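Local coordinates for protein alpha-1,4-endofucoidanase (Mariniflexile fucanivorans, PDB 6DLH) that hydrolyses internal alpha-1,4 linkages of fucoidan as a family 107 endo-acting glycoside hydrolase that uses a retaining mechanism and carries calcium-binding Ig-like domains, at residues E53-G58 and T387-A392; P84-N89 and I146-Y151; C224-D229 and Y290-P295; G300-P305 and T356-D361; W576-Q581 and R588-P593. One frame throughout, in Å; residues are numbered along the deposited sequence.

Interaction 1. Residues E53-G58 and T387-A392; sequences ERTFNG and TNLENA
Arg-54 bends at its third torsion (chi3 69°), which places NE beside Glu-390; the glutamate comes to meet it on a chain extended beyond CG (chi2 172°). The two belong to loops that follow strands 46-49 and 377-379, adjacent strands in the parallel sheet of the catalytic barrel. NE of Arg-54 and OE1 of Glu-390 form a salt bridge of 2.9 Å. The acceptor lies close to the guanidinium plane, whereas the N-H comes down on the carboxylate from above (56° out of its plane). The other oxygen, OE2 of Glu-390, sits 3.3 Å from CE1 of Phe-56 and is held by a hydrogen bond from Asn-59. Asn-388 fixes the loop that carries this glutamate: its OD1 accepts from N of Glu-390 at 2.8 Å, an Asx turn built into a type I turn from Asn-388 to Asn-391. The same OD1 lies 3.3 Å from CD of Arg-54. The backbones join in a single beta bridge, with N of Glu-53 on O of Thr-387 (2.8 Å) and N of Leu-389 on O of Glu-53 (3.2 Å). CD1 of Leu-389 packs against O of Arg-54. Beyond the bridge the carboxylate of Glu-53 has Asn-352 as its stronger partner, and OE2 of Glu-53 makes a weak contact with OG1 of Thr-387 at 3.0 Å.

Interaction 2. Residues P84-N89 and I146-Y151; sequences PLTSPN and IYVNSY
Tyr-147 reaches from strand 143-149 to the loop that leaves the neighbouring strand at Pro-84. Its CB lies 4.2 Å from CA of Pro-84, the residue it pairs with in a parallel beta bridge. CG stands anti to the backbone N (chi1 174°). CD1 of Tyr-147 comes within 3.2 Å of O of Thr-86, which stands at the ring edge near its plane, and CE1 is 3.8 Å from N of Pro-88. At the tip, OH of Tyr-147 touches CB of Pro-88 at 3.3 Å, is hydrogen-bonded to Asp-226 and takes a weak bond from ND2 of Asn-149. The backbone O of Tyr-147 receives N of Leu-85 at 2.8 Å and, weakly, N of Thr-86. Further on, N of Asn-149 donates almost straight to OG1 of Thr-86 (3.0 Å, 172°), while that hydroxyl itself donates to O of Ser-87. A water joins O of Asn-89 to OD1 of Asn-149. Leu-85 and Val-148 lie side by side, pointing the same way, CB of Leu-85 3.8 Å from CG2 of Val-148. This is the C-terminal rim of adjacent parallel strands in a beta/alpha barrel, the end at which such enzymes carry their active sites.

Interaction 3. Residues C224-D229 and Y290-P295; sequences CFDSAD and YTFGHP
At the C-terminal end of barrel strand 222-226, Cys-224 and Asp-226 receive the ring of Phe-292, which comes from the long loop between strand 266-269 and helix 307-321. CG of Phe-292 stands anti to its backbone N (chi1 -168°), which puts CG on the side of the strand. No hydrogen bond crosses; around Phe-292 the contact is made by carbon, sulfur and oxygen against the ring. CB of Cys-224 lies 3.7 Å from CE2 of Phe-292, and SG approaches the same ring obliquely, 5.0 Å from its centroid and 49° off the normal. CE2 of Phe-292 also lies 3.6 Å from O of Phe-225. At the far end of the ring, CZ of Phe-292 is 3.7 Å from OD1 of Asp-226, and carboxylate and ring planes differ by only 24°. Two residues earlier, OH of Tyr-290 comes within 3.5 Å of CB of Cys-224; that hydroxyl is hydrogen-bonded to Glu-145, and the ring meets His-341 edge-to-face. OD1 of Asp-226 accepts from ND2 of Asn-270 and OD2 is hydrogen-bonded to OH of Tyr-147, so both oxygens of the carboxylate are held. His-294 is oriented by its ND1, which donates to O of Pro-295 at 3.0 Å; its NE2 stands 5.7 Å from OD1 of Asp-226. An ethanediol molecule lies about 4 Å from the aspartate side chain at nearest atoms, consistent with a pocket here. An aspartate at the C-terminal end of a barrel strand, with a loop phenylalanine packed on it, lies at the end where beta/alpha barrel glycosidases carry their active sites.

Interaction 4. Residues G300-P305 and T356-D361; sequences GNMVVP and TPCLTD
Val-303 and Leu-359 cross at about a right angle, CG1 of the valine 4.1 Å from CD2 of the leucine, where two loops of the catalytic barrel domain meet beside helices 307-321 and 361-372. The loop 300-305 is shaped by an Asx turn inside a type I turn from Asn-301 to Val-304. CG of Asn-301 lies anti to its backbone N (chi1 -168°), and OD1 turns back to accept N of Val-303 at 3.0 Å, with the donor tilted 33° from the amide's carbonyl plane. The same OD1 faces CB of Cys-358 at 3.5 Å. The other branch, ND2 of Asn-301, donates to a water at 3.0 Å, and that water donates to O of Cys-358 at 2.9 Å. One amide thus shapes its own loop and reaches the other through a water. An alanine in place of Asn-301 would probably leave N of Val-303 without its turn acceptor and the water on Cys-358 without its amide partner, letting the turn shift. CG2 of Val-303 lies 3.4 Å from O of Cys-358. Trp-367 backs Met-302, Val-303 and Leu-359 from helix 361-372, and Tyr-309 of helix 307-321 touches the valine and leucine as well. Met-302, extended beyond CG, reaches the cysteine with its methyl: CE of Met-302 lies 4.1 Å from SG of Cys-358.

Interaction 5. Residues W576-Q581 and R588-P593; sequences WLVLTQ and RLSGMP
Trp-576 carries Pro-593 on one face and CB of its own neighbour Leu-577, offset toward the rim, on the opposite one. CB of Pro-593 stands over the five-membered ring, 4.0 Å from its centroid and 13° off the normal, a CH-pi contact; CD of Pro-593 lies 3.6 Å from CE3 of Trp-576. The carbonyl carbon of Gly-591 is at the ring edge, and NE1 of Trp-576 is hydrogen-bonded to OD1 of Asn-601. An alanine here would probably leave the proline face uncovered and Asn-601 without its indole donor. CA of Gly-591 is 3.4 Å from O of Trp-576, where a side chain would clash. The strands pair as an antiparallel hairpin: Val-578 and Ser-590 bond in both directions at 2.8 Å (N of each to O of the other), N of Thr-580 donates to O of Arg-588 at 3.0 Å and N of Arg-588 to O of Thr-580 at 2.8 Å. Between these pairs CD1 of Leu-579 touches CD2 of Leu-589 at 3.9 Å. In this Ig-like domain strand 586-590 runs between 578-583 and 550-553, and Trp-576, Leu-577 and Leu-589 between them pack on strands 537-543, 599-608 and 613-623.

How the interactions relate
Interactions 1 to 4 belong to the catalytic barrel domain, whereas interaction 5 lies in an Ig-like domain. Interactions 2 and 3 share the parallel sheet: strands 143-149 and 222-226 are neighbours, OH of Tyr-147 lies 2.7 Å from OD2 of Asp-226, a probable hydrogen bond, and the centres of the two contacts are 11 Å apart at the strand ends where the active site is expected. Interaction 1 borders this rim through CG2 of Thr-55, 4.0 Å from OG of Ser-87. Interaction 4 touches the loop of interaction 3 where SD of Met-302 meets CB of Pro-295 at 4.2 Å. Interaction 5 stands apart, its nearest atoms about 8 Å from interaction 1 and about 28 Å from interaction 3.

Interaction 1. Residues E53-G58 and T387-A392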
# COMPACT_ATOMS: atom_id res chain seq x y z
N GLU A 53 1.27 3.44 6.15
CA GLU A 53 0.66 4.66 6.63
C GLU A 53 1.34 5.88 6.00
O GLU A 53 2.46 5.79 5.50
CB GLU A 53 0.74 4.72 8.16
CG GLU A 53 -0.14 3.68 8.83
CD GLU A 53 -0.10 3.71 10.34
OE1 GLU A 53 0.16 4.79 10.90
OE2 GLU A 53 -0.32 2.64 10.96
N ARG A 54 0.62 7.01 6.05
CA ARG A 54 1.05 8.31 5.56
C ARG A 54 1.43 8.19 4.09
O ARG A 54 2.59 8.25 3.73
CB ARG A 54 2.16 8.88 6.46
CG ARG A 54 1.81 8.82 7.94
CD ARG A 54 2.73 9.55 8.91
NE ARG A 54 2.66 11.01 8.77
CZ ARG A 54 1.67 11.78 9.24
NH1 ARG A 54 0.68 11.26 9.95
NH2 ARG A 54 1.68 13.08 8.98
N THR A 55 0.42 7.97 3.24
CA THR A 55 0.64 7.52 1.87
C THR A 55 0.66 8.69 0.89
O THR A 55 0.95 8.49 -0.28
CB THR A 55 -0.45 6.55 1.42
OG1 THR A 55 -1.68 7.28 1.40
CG2 THR A 55 -0.57 5.32 2.30
N PHE A 56 0.35 9.90 1.39
CA PHE A 56 0.07 11.07 0.57
C PHE A 56 1.36 11.68 0.01
O PHE A 56 2.45 11.38 0.48
CB PHE A 56 -0.63 12.12 1.44
CG PHE A 56 -0.03 12.27 2.82
CD1 PHE A 56 1.23 12.84 2.99
CD2 PHE A 56 -0.70 11.81 3.94
CE1 PHE A 56 1.80 12.95 4.25
CE2 PHE A 56 -0.13 11.93 5.20
CZ PHE A 56 1.11 12.51 5.36
N ASN A 57 1.19 12.56 -0.99
CA ASN A 57 2.23 13.47 -1.46
C ASN A 57 3.41 12.69 -2.03
O ASN A 57 4.56 13.02 -1.75
CB ASN A 57 2.67 14.46 -0.39
CG ASN A 57 1.56 15.42 0.01
OD1 ASN A 57 0.69 15.74 -0.80
ND2 ASN A 57 1.59 15.86 1.26
N GLY A 58 3.09 11.65 -2.81
CA GLY A 58 4.06 10.81 -3.49
C GLY A 58 4.62 9.67 -2.64
O GLY A 58 5.25 8.76 -3.18
N THR A 387 5.11 1.02 9.90
CA THR A 387 4.19 1.25 8.80
C THR A 387 4.32 2.65 8.22
O THR A 387 3.89 2.88 7.09
CB THR A 387 2.75 0.94 9.23
OG1 THR A 387 2.49 1.74 10.39
CG2 THR A 387 2.53 -0.53 9.53
N ASN A 388 4.88 3.59 8.99
CA ASN A 388 4.99 4.99 8.59
C ASN A 388 6.00 5.14 7.45
O ASN A 388 7.20 4.96 7.67
CB ASN A 388 5.40 5.86 9.78
CG ASN A 388 5.53 7.34 9.47
OD1 ASN A 388 5.45 7.77 8.32
ND2 ASN A 388 5.73 8.14 10.51
N LEU A 389 5.52 5.49 6.26
CA LEU A 389 6.35 5.58 5.06
C LEU A 389 7.38 6.71 5.16
O LEU A 389 8.33 6.74 4.38
CB LEU A 389 5.47 5.77 3.82
CG LEU A 389 4.58 4.58 3.44
CD1 LEU A 389 3.62 4.97 2.32
CD2 LEU A 389 5.41 3.38 3.03
N GLU A 390 7.19 7.65 6.11
CA GLU A 390 8.09 8.78 6.25
C GLU A 390 9.20 8.47 7.26
O GLU A 390 10.06 9.31 7.51
CB GLU A 390 7.33 10.03 6.72
CG GLU A 390 6.24 10.50 5.77
CD GLU A 390 5.35 11.62 6.30
OE1 GLU A 390 5.21 11.74 7.53
OE2 GLU A 390 4.80 12.37 5.47
N ASN A 391 9.18 7.26 7.84
CA ASN A 391 10.09 6.92 8.92
C ASN A 391 10.71 5.54 8.68
O ASN A 391 10.62 4.65 9.52
CB ASN A 391 9.39 6.99 10.29
CG ASN A 391 10.31 6.92 11.48
OD1 ASN A 391 11.50 7.22 11.38
ND2 ASN A 391 9.77 6.55 12.63
N ALA A 392 11.36 5.39 7.52
CA ALA A 392 12.10 4.17 7.20
C ALA A 392 11.20 2.96 7.39
O ALA A 392 11.42 2.14 8.28
CB ALA A 392 13.36 4.08 8.04
O HOH W 1 3.11 4.28 12.50

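Interaction 2. Residues P84-N89 and I146-Y151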
# COMPACT_ATOMS: atom_id res chain seq x y z
N PRO A 84 -5.25 -1.31 1.53
CA PRO A 84 -5.99 -0.04 1.46
C PRO A 84 -6.28 0.25 -0.01
O PRO A 84 -5.51 -0.15 -0.88
CB PRO A 84 -4.96 0.97 1.97
CG PRO A 84 -3.62 0.34 1.63
CD PRO A 84 -3.83 -1.14 1.85
N LEU A 85 -7.45 0.86 -0.27
CA LEU A 85 -7.57 1.82 -1.36
C LEU A 85 -7.42 3.22 -0.75
O LEU A 85 -6.69 4.04 -1.29
CB LEU A 85 -8.89 1.68 -2.11
CG LEU A 85 -9.26 2.84 -3.04
CD1 LEU A 85 -8.14 3.15 -4.03
CD2 LEU A 85 -10.55 2.55 -3.80
N THR A 86 -8.10 3.44 0.39
CA THR A 86 -7.88 4.62 1.21
C THR A 86 -7.36 4.19 2.58
O THR A 86 -7.46 3.01 2.93
CB THR A 86 -9.15 5.46 1.40
OG1 THR A 86 -9.82 5.08 2.60
CG2 THR A 86 -10.10 5.39 0.22
N SER A 87 -6.83 5.15 3.34
CA SER A 87 -6.44 4.94 4.72
C SER A 87 -7.62 5.28 5.64
O SER A 87 -8.62 5.82 5.18
CB SER A 87 -5.20 5.72 5.04
OG SER A 87 -4.12 5.30 4.20
N PRO A 88 -7.60 4.87 6.93
CA PRO A 88 -8.71 5.20 7.84
C PRO A 88 -8.80 6.64 8.33
O PRO A 88 -7.88 7.43 8.14
CB PRO A 88 -8.47 4.27 9.05
CG PRO A 88 -7.00 3.93 9.00
CD PRO A 88 -6.59 4.00 7.54
N ASN A 89 -9.93 6.98 8.96
CA ASN A 89 -10.02 8.13 9.85
C ASN A 89 -9.75 9.42 9.07
O ASN A 89 -10.26 9.60 7.97
CB ASN A 89 -9.10 7.93 11.06
CG ASN A 89 -9.60 8.56 12.34
OD1 ASN A 89 -10.79 8.52 12.64
ND2 ASN A 89 -8.69 9.13 13.12
N ILE A 146 -10.37 -5.16 -0.18
CA ILE A 146 -9.93 -3.78 -0.31
C ILE A 146 -10.64 -2.92 0.73
O ILE A 146 -11.87 -2.96 0.83
CB ILE A 146 -10.14 -3.27 -1.75
CG1 ILE A 146 -9.38 -4.10 -2.78
CG2 ILE A 146 -9.80 -1.78 -1.84
CD1 ILE A 146 -7.87 -3.97 -2.71
N TYR A 147 -9.85 -2.14 1.47
CA TYR A 147 -10.36 -1.27 2.52
C TYR A 147 -10.60 0.13 1.96
O TYR A 147 -9.72 0.72 1.35
CB TYR A 147 -9.37 -1.17 3.68
CG TYR A 147 -9.77 -0.16 4.72
CD1 TYR A 147 -9.52 1.20 4.55
CD2 TYR A 147 -10.41 -0.56 5.89
CE1 TYR A 147 -9.90 2.13 5.51
CE2 TYR A 147 -10.78 0.35 6.86
CZ TYR A 147 -10.53 1.70 6.67
OH TYR A 147 -10.90 2.59 7.63
N VAL A 148 -11.81 0.65 2.23
CA VAL A 148 -12.18 2.02 1.89
C VAL A 148 -12.87 2.63 3.10
O VAL A 148 -13.81 2.05 3.63
CB VAL A 148 -13.09 2.08 0.65
CG1 VAL A 148 -13.68 3.47 0.45
CG2 VAL A 148 -12.36 1.62 -0.62
N ASN A 149 -12.37 3.78 3.55
CA ASN A 149 -13.08 4.51 4.59
C ASN A 149 -14.21 5.28 3.93
O ASN A 149 -14.01 5.91 2.89
CB ASN A 149 -12.14 5.38 5.43
CG ASN A 149 -12.85 5.99 6.61
OD1 ASN A 149 -13.55 6.99 6.46
ND2 ASN A 149 -12.69 5.40 7.78
N SER A 150 -15.40 5.20 4.53
CA SER A 150 -16.63 5.66 3.92
C SER A 150 -16.64 7.18 3.74
O SER A 150 -17.29 7.67 2.82
CB SER A 150 -17.83 5.19 4.70
OG SER A 150 -18.02 3.79 4.54
N TYR A 151 -15.91 7.90 4.60
CA TYR A 151 -15.82 9.35 4.58
C TYR A 151 -15.03 9.82 3.36
O TYR A 151 -15.15 10.97 2.96
CB TYR A 151 -15.16 9.89 5.85
CG TYR A 151 -16.09 10.11 7.01
CD1 TYR A 151 -16.80 11.30 7.16
CD2 TYR A 151 -16.27 9.13 7.98
CE1 TYR A 151 -17.67 11.50 8.23
CE2 TYR A 151 -17.13 9.32 9.05
CZ TYR A 151 -17.84 10.50 9.18
OH TYR A 151 -18.68 10.68 10.24
O HOH W 2 -13.00 8.87 8.35

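Interaction 3. Residues C224-D229 and Y290-P295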
# COMPACT_ATOMS: atom_id res chain seq x y z
N CYS A 224 -14.35 -3.79 1.91
CA CYS A 224 -14.95 -3.52 3.21
C CYS A 224 -14.92 -2.01 3.46
O CYS A 224 -13.86 -1.40 3.39
CB CYS A 224 -14.28 -4.30 4.33
SG CYS A 224 -12.51 -3.93 4.56
N PHE A 225 -16.11 -1.45 3.75
CA PHE A 225 -16.28 -0.01 3.91
C PHE A 225 -16.43 0.34 5.39
O PHE A 225 -17.43 0.00 6.01
CB PHE A 225 -17.48 0.49 3.11
CG PHE A 225 -17.33 0.34 1.62
CD1 PHE A 225 -16.61 1.27 0.88
CD2 PHE A 225 -17.89 -0.74 0.95
CE1 PHE A 225 -16.45 1.13 -0.49
CE2 PHE A 225 -17.73 -0.88 -0.43
CZ PHE A 225 -17.01 0.05 -1.14
N ASP A 226 -15.43 1.05 5.92
CA ASP A 226 -15.37 1.42 7.32
C ASP A 226 -16.16 2.71 7.53
O ASP A 226 -16.43 3.44 6.58
CB ASP A 226 -13.91 1.62 7.73
CG ASP A 226 -13.64 1.52 9.22
OD1 ASP A 226 -14.58 1.19 9.98
OD2 ASP A 226 -12.47 1.75 9.61
N SER A 227 -16.54 2.98 8.79
CA SER A 227 -17.15 4.23 9.20
C SER A 227 -18.45 4.49 8.44
O SER A 227 -18.84 5.64 8.27
CB SER A 227 -16.19 5.38 9.05
OG SER A 227 -15.09 5.24 9.93
N ALA A 228 -19.10 3.41 8.01
CA ALA A 228 -20.26 3.44 7.12
C ALA A 228 -21.49 4.01 7.83
O ALA A 228 -22.19 4.84 7.27
CB ALA A 228 -20.51 2.07 6.56
N ASP A 229 -21.75 3.59 9.08
CA ASP A 229 -22.90 4.12 9.79
C ASP A 229 -22.64 5.56 10.23
O ASP A 229 -23.58 6.34 10.34
CB ASP A 229 -23.38 3.21 10.93
CG ASP A 229 -22.36 2.97 12.02
OD1 ASP A 229 -21.21 3.43 11.87
OD2 ASP A 229 -22.72 2.32 13.02
N TYR A 290 -20.95 -9.98 3.30
CA TYR A 290 -20.38 -10.51 4.53
C TYR A 290 -20.39 -9.44 5.62
O TYR A 290 -20.56 -8.26 5.33
CB TYR A 290 -18.97 -11.08 4.30
CG TYR A 290 -17.88 -10.09 3.94
CD1 TYR A 290 -17.87 -9.43 2.72
CD2 TYR A 290 -16.83 -9.85 4.81
CE1 TYR A 290 -16.87 -8.54 2.38
CE2 TYR A 290 -15.81 -8.97 4.48
CZ TYR A 290 -15.82 -8.32 3.26
OH TYR A 290 -14.82 -7.45 2.95
N THR A 291 -20.22 -9.89 6.86
CA THR A 291 -20.18 -8.98 7.99
C THR A 291 -18.79 -8.36 8.09
O THR A 291 -17.80 -9.08 8.08
CB THR A 291 -20.57 -9.67 9.30
OG1 THR A 291 -19.63 -10.72 9.57
CG2 THR A 291 -21.97 -10.25 9.25
N PHE A 292 -18.75 -7.03 8.20
CA PHE A 292 -17.52 -6.31 8.43
C PHE A 292 -16.81 -6.90 9.65
O PHE A 292 -15.61 -7.18 9.61
CB PHE A 292 -17.81 -4.81 8.61
CG PHE A 292 -16.59 -3.92 8.57
CD1 PHE A 292 -15.83 -3.71 9.71
CD2 PHE A 292 -16.22 -3.28 7.40
CE1 PHE A 292 -14.72 -2.87 9.68
CE2 PHE A 292 -15.11 -2.45 7.37
CZ PHE A 292 -14.36 -2.25 8.51
N GLY A 293 -17.59 -7.08 10.72
CA GLY A 293 -17.19 -7.86 11.88
C GLY A 293 -16.10 -7.19 12.72
O GLY A 293 -15.15 -7.84 13.12
N HIS A 294 -16.27 -5.90 12.99
CA HIS A 294 -15.43 -5.16 13.92
C HIS A 294 -15.56 -5.79 15.31
O HIS A 294 -16.66 -6.15 15.73
CB HIS A 294 -15.89 -3.70 13.90
CG HIS A 294 -14.98 -2.73 14.57
ND1 HIS A 294 -15.01 -2.52 15.95
CD2 HIS A 294 -14.09 -1.84 14.07
CE1 HIS A 294 -14.14 -1.57 16.26
NE2 HIS A 294 -13.57 -1.14 15.12
N PRO A 295 -14.46 -5.98 16.07
CA PRO A 295 -14.55 -6.54 17.42
C PRO A 295 -15.21 -5.60 18.44
O PRO A 295 -15.29 -4.40 18.22
CB PRO A 295 -13.09 -6.83 17.80
CG PRO A 295 -12.27 -5.92 16.92
CD PRO A 295 -13.08 -5.71 15.66

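Interaction 4. Residues G300-P305 and T356-D361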
# COMPACT_ATOMS: atom_id res chain seq x y z
N GLY A 300 -7.17 0.04 21.14
CA GLY A 300 -6.33 -0.71 22.05
C GLY A 300 -6.64 -2.21 22.01
O GLY A 300 -6.98 -2.76 20.97
N ASN A 301 -6.52 -2.83 23.18
CA ASN A 301 -6.42 -4.27 23.30
C ASN A 301 -7.82 -4.88 23.22
O ASN A 301 -8.67 -4.57 24.04
CB ASN A 301 -5.66 -4.62 24.59
CG ASN A 301 -5.25 -6.07 24.66
OD1 ASN A 301 -5.90 -6.94 24.07
ND2 ASN A 301 -4.17 -6.34 25.39
N MET A 302 -8.05 -5.76 22.24
CA MET A 302 -9.40 -6.28 22.03
C MET A 302 -9.74 -7.39 23.02
O MET A 302 -10.85 -7.93 22.97
CB MET A 302 -9.60 -6.77 20.59
CG MET A 302 -9.04 -8.15 20.32
SD MET A 302 -9.61 -8.98 18.78
CE MET A 302 -8.63 -10.47 18.90
N VAL A 303 -8.81 -7.74 23.93
CA VAL A 303 -9.12 -8.73 24.96
C VAL A 303 -8.81 -8.22 26.37
O VAL A 303 -8.87 -9.01 27.32
CB VAL A 303 -8.46 -10.10 24.69
CG1 VAL A 303 -8.92 -10.72 23.38
CG2 VAL A 303 -6.95 -10.06 24.77
N VAL A 304 -8.45 -6.94 26.50
CA VAL A 304 -8.27 -6.30 27.81
C VAL A 304 -9.03 -4.97 27.82
O VAL A 304 -8.85 -4.15 26.92
CB VAL A 304 -6.79 -6.10 28.18
CG1 VAL A 304 -6.63 -5.40 29.52
CG2 VAL A 304 -6.00 -7.41 28.19
N PRO A 305 -9.90 -4.68 28.82
CA PRO A 305 -10.20 -5.60 29.93
C PRO A 305 -10.87 -6.92 29.56
O PRO A 305 -11.41 -7.09 28.46
CB PRO A 305 -11.10 -4.79 30.88
CG PRO A 305 -11.66 -3.67 30.02
CD PRO A 305 -10.61 -3.40 28.96
N THR A 356 3.36 -6.22 20.46
CA THR A 356 2.99 -7.27 21.39
C THR A 356 1.73 -7.98 20.92
O THR A 356 0.76 -7.33 20.56
CB THR A 356 2.79 -6.70 22.81
OG1 THR A 356 3.93 -5.92 23.16
CG2 THR A 356 2.57 -7.77 23.87
N PRO A 357 1.69 -9.33 20.91
CA PRO A 357 0.46 -10.07 20.60
C PRO A 357 -0.54 -9.98 21.75
O PRO A 357 -0.13 -9.93 22.91
CB PRO A 357 0.95 -11.52 20.48
CG PRO A 357 2.18 -11.57 21.37
CD PRO A 357 2.83 -10.22 21.19
N CYS A 358 -1.84 -9.98 21.43
CA CYS A 358 -2.87 -9.88 22.45
C CYS A 358 -3.33 -11.27 22.88
O CYS A 358 -3.95 -11.41 23.94
CB CYS A 358 -4.05 -9.01 22.01
SG CYS A 358 -5.05 -9.71 20.67
N LEU A 359 -3.00 -12.27 22.05
CA LEU A 359 -3.33 -13.67 22.30
C LEU A 359 -2.03 -14.47 22.45
O LEU A 359 -1.02 -14.14 21.84
CB LEU A 359 -4.16 -14.23 21.13
CG LEU A 359 -5.56 -13.63 20.96
CD1 LEU A 359 -6.33 -14.30 19.83
CD2 LEU A 359 -6.36 -13.69 22.26
N THR A 360 -2.07 -15.52 23.28
CA THR A 360 -0.98 -16.48 23.32
C THR A 360 -1.01 -17.26 22.01
O THR A 360 -2.02 -17.27 21.32
CB THR A 360 -1.15 -17.47 24.49
OG1 THR A 360 -2.36 -18.18 24.25
CG2 THR A 360 -1.17 -16.81 25.86
N ASP A 361 0.10 -17.94 21.69
CA ASP A 361 0.18 -18.79 20.51
C ASP A 361 -1.00 -19.76 20.51
O ASP A 361 -1.69 -19.89 19.50
CB ASP A 361 1.51 -19.55 20.43
CG ASP A 361 2.74 -18.66 20.30
OD1 ASP A 361 2.57 -17.44 20.13
OD2 ASP A 361 3.86 -19.21 20.34
O HOH W 3 -3.57 -9.22 25.80

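Interaction 5. Residues W576-Q581 and R588-P593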
# COMPACT_ATOMS: atom_id res chain seq x y z
N TRP A 576 26.46 9.97 -6.55
CA TRP A 576 25.30 10.32 -5.75
C TRP A 576 24.08 9.44 -6.05
O TRP A 576 23.29 9.17 -5.15
CB TRP A 576 24.96 11.81 -5.86
CG TRP A 576 24.37 12.22 -7.18
CD1 TRP A 576 25.04 12.79 -8.23
CD2 TRP A 576 22.99 12.13 -7.58
NE1 TRP A 576 24.17 13.05 -9.26
CE2 TRP A 576 22.91 12.65 -8.90
CE3 TRP A 576 21.82 11.66 -6.98
CZ2 TRP A 576 21.71 12.71 -9.60
CZ3 TRP A 576 20.64 11.71 -7.68
CH2 TRP A 576 20.58 12.24 -8.97
N LEU A 577 23.92 9.04 -7.31
CA LEU A 577 22.76 8.25 -7.71
C LEU A 577 22.86 6.85 -7.12
O LEU A 577 23.87 6.16 -7.29
CB LEU A 577 22.64 8.24 -9.24
CG LEU A 577 21.35 7.64 -9.80
CD1 LEU A 577 20.13 8.49 -9.46
CD2 LEU A 577 21.45 7.43 -11.30
N VAL A 578 21.80 6.44 -6.41
CA VAL A 578 21.72 5.13 -5.79
C VAL A 578 20.65 4.32 -6.51
O VAL A 578 19.59 4.86 -6.85
CB VAL A 578 21.40 5.26 -4.28
CG1 VAL A 578 21.08 3.93 -3.62
CG2 VAL A 578 22.52 5.98 -3.53
N LEU A 579 20.93 3.04 -6.76
CA LEU A 579 19.97 2.10 -7.32
C LEU A 579 19.68 1.01 -6.29
O LEU A 579 20.59 0.47 -5.68
CB LEU A 579 20.56 1.50 -8.60
CG LEU A 579 19.79 0.31 -9.19
CD1 LEU A 579 18.53 0.77 -9.92
CD2 LEU A 579 20.67 -0.52 -10.12
N THR A 580 18.38 0.71 -6.11
CA THR A 580 17.97 -0.41 -5.27
C THR A 580 16.77 -1.10 -5.92
O THR A 580 15.99 -0.47 -6.63
CB THR A 580 17.70 0.03 -3.82
OG1 THR A 580 16.82 1.15 -3.83
CG2 THR A 580 18.95 0.42 -3.06
N GLN A 581 16.65 -2.40 -5.68
CA GLN A 581 15.56 -3.19 -6.22
C GLN A 581 14.41 -3.21 -5.22
O GLN A 581 14.61 -3.53 -4.06
CB GLN A 581 16.06 -4.60 -6.53
CG GLN A 581 15.00 -5.47 -7.21
CD GLN A 581 15.56 -6.78 -7.70
OE1 GLN A 581 16.63 -7.22 -7.28
NE2 GLN A 581 14.84 -7.41 -8.61
N ARG A 588 14.42 1.35 -8.01
CA ARG A 588 14.29 2.72 -7.53
C ARG A 588 15.63 3.42 -7.60
O ARG A 588 16.64 2.89 -7.15
CB ARG A 588 13.77 2.69 -6.08
CG ARG A 588 13.95 3.98 -5.31
CD ARG A 588 12.75 4.91 -5.39
NE ARG A 588 13.05 6.22 -4.83
CZ ARG A 588 12.84 6.58 -3.57
NH1 ARG A 588 12.31 5.72 -2.72
NH2 ARG A 588 13.16 7.80 -3.17
N LEU A 589 15.62 4.64 -8.17
CA LEU A 589 16.76 5.54 -8.15
C LEU A 589 16.55 6.58 -7.06
O LEU A 589 15.52 7.25 -7.02
CB LEU A 589 16.91 6.24 -9.51
CG LEU A 589 17.22 5.33 -10.70
CD1 LEU A 589 17.18 6.13 -11.99
CD2 LEU A 589 18.58 4.67 -10.54
N SER A 590 17.54 6.72 -6.19
CA SER A 590 17.49 7.70 -5.12
C SER A 590 18.86 8.34 -4.95
O SER A 590 19.70 8.25 -5.85
CB SER A 590 17.00 7.08 -3.82
OG SER A 590 17.86 6.03 -3.39
N GLY A 591 19.08 8.94 -3.78
CA GLY A 591 20.32 9.62 -3.48
C GLY A 591 20.10 11.13 -3.43
O GLY A 591 19.12 11.63 -3.97
N MET A 592 21.03 11.83 -2.78
CA MET A 592 20.97 13.28 -2.66
C MET A 592 22.16 13.89 -3.40
O MET A 592 23.30 13.70 -2.99
CB MET A 592 21.00 13.70 -1.19
CG MET A 592 20.77 15.18 -0.98
SD MET A 592 20.92 15.68 0.75
CE MET A 592 19.25 15.39 1.33
N PRO A 593 21.93 14.61 -4.52
CA PRO A 593 22.98 15.41 -5.15
C PRO A 593 23.36 16.60 -4.28
O PRO A 593 22.59 17.01 -3.41
CB PRO A 593 22.36 15.88 -6.47
CG PRO A 593 20.86 15.82 -6.23
CD PRO A 593 20.66 14.66 -5.27
O HOH W 4 17.65 3.63 -4.75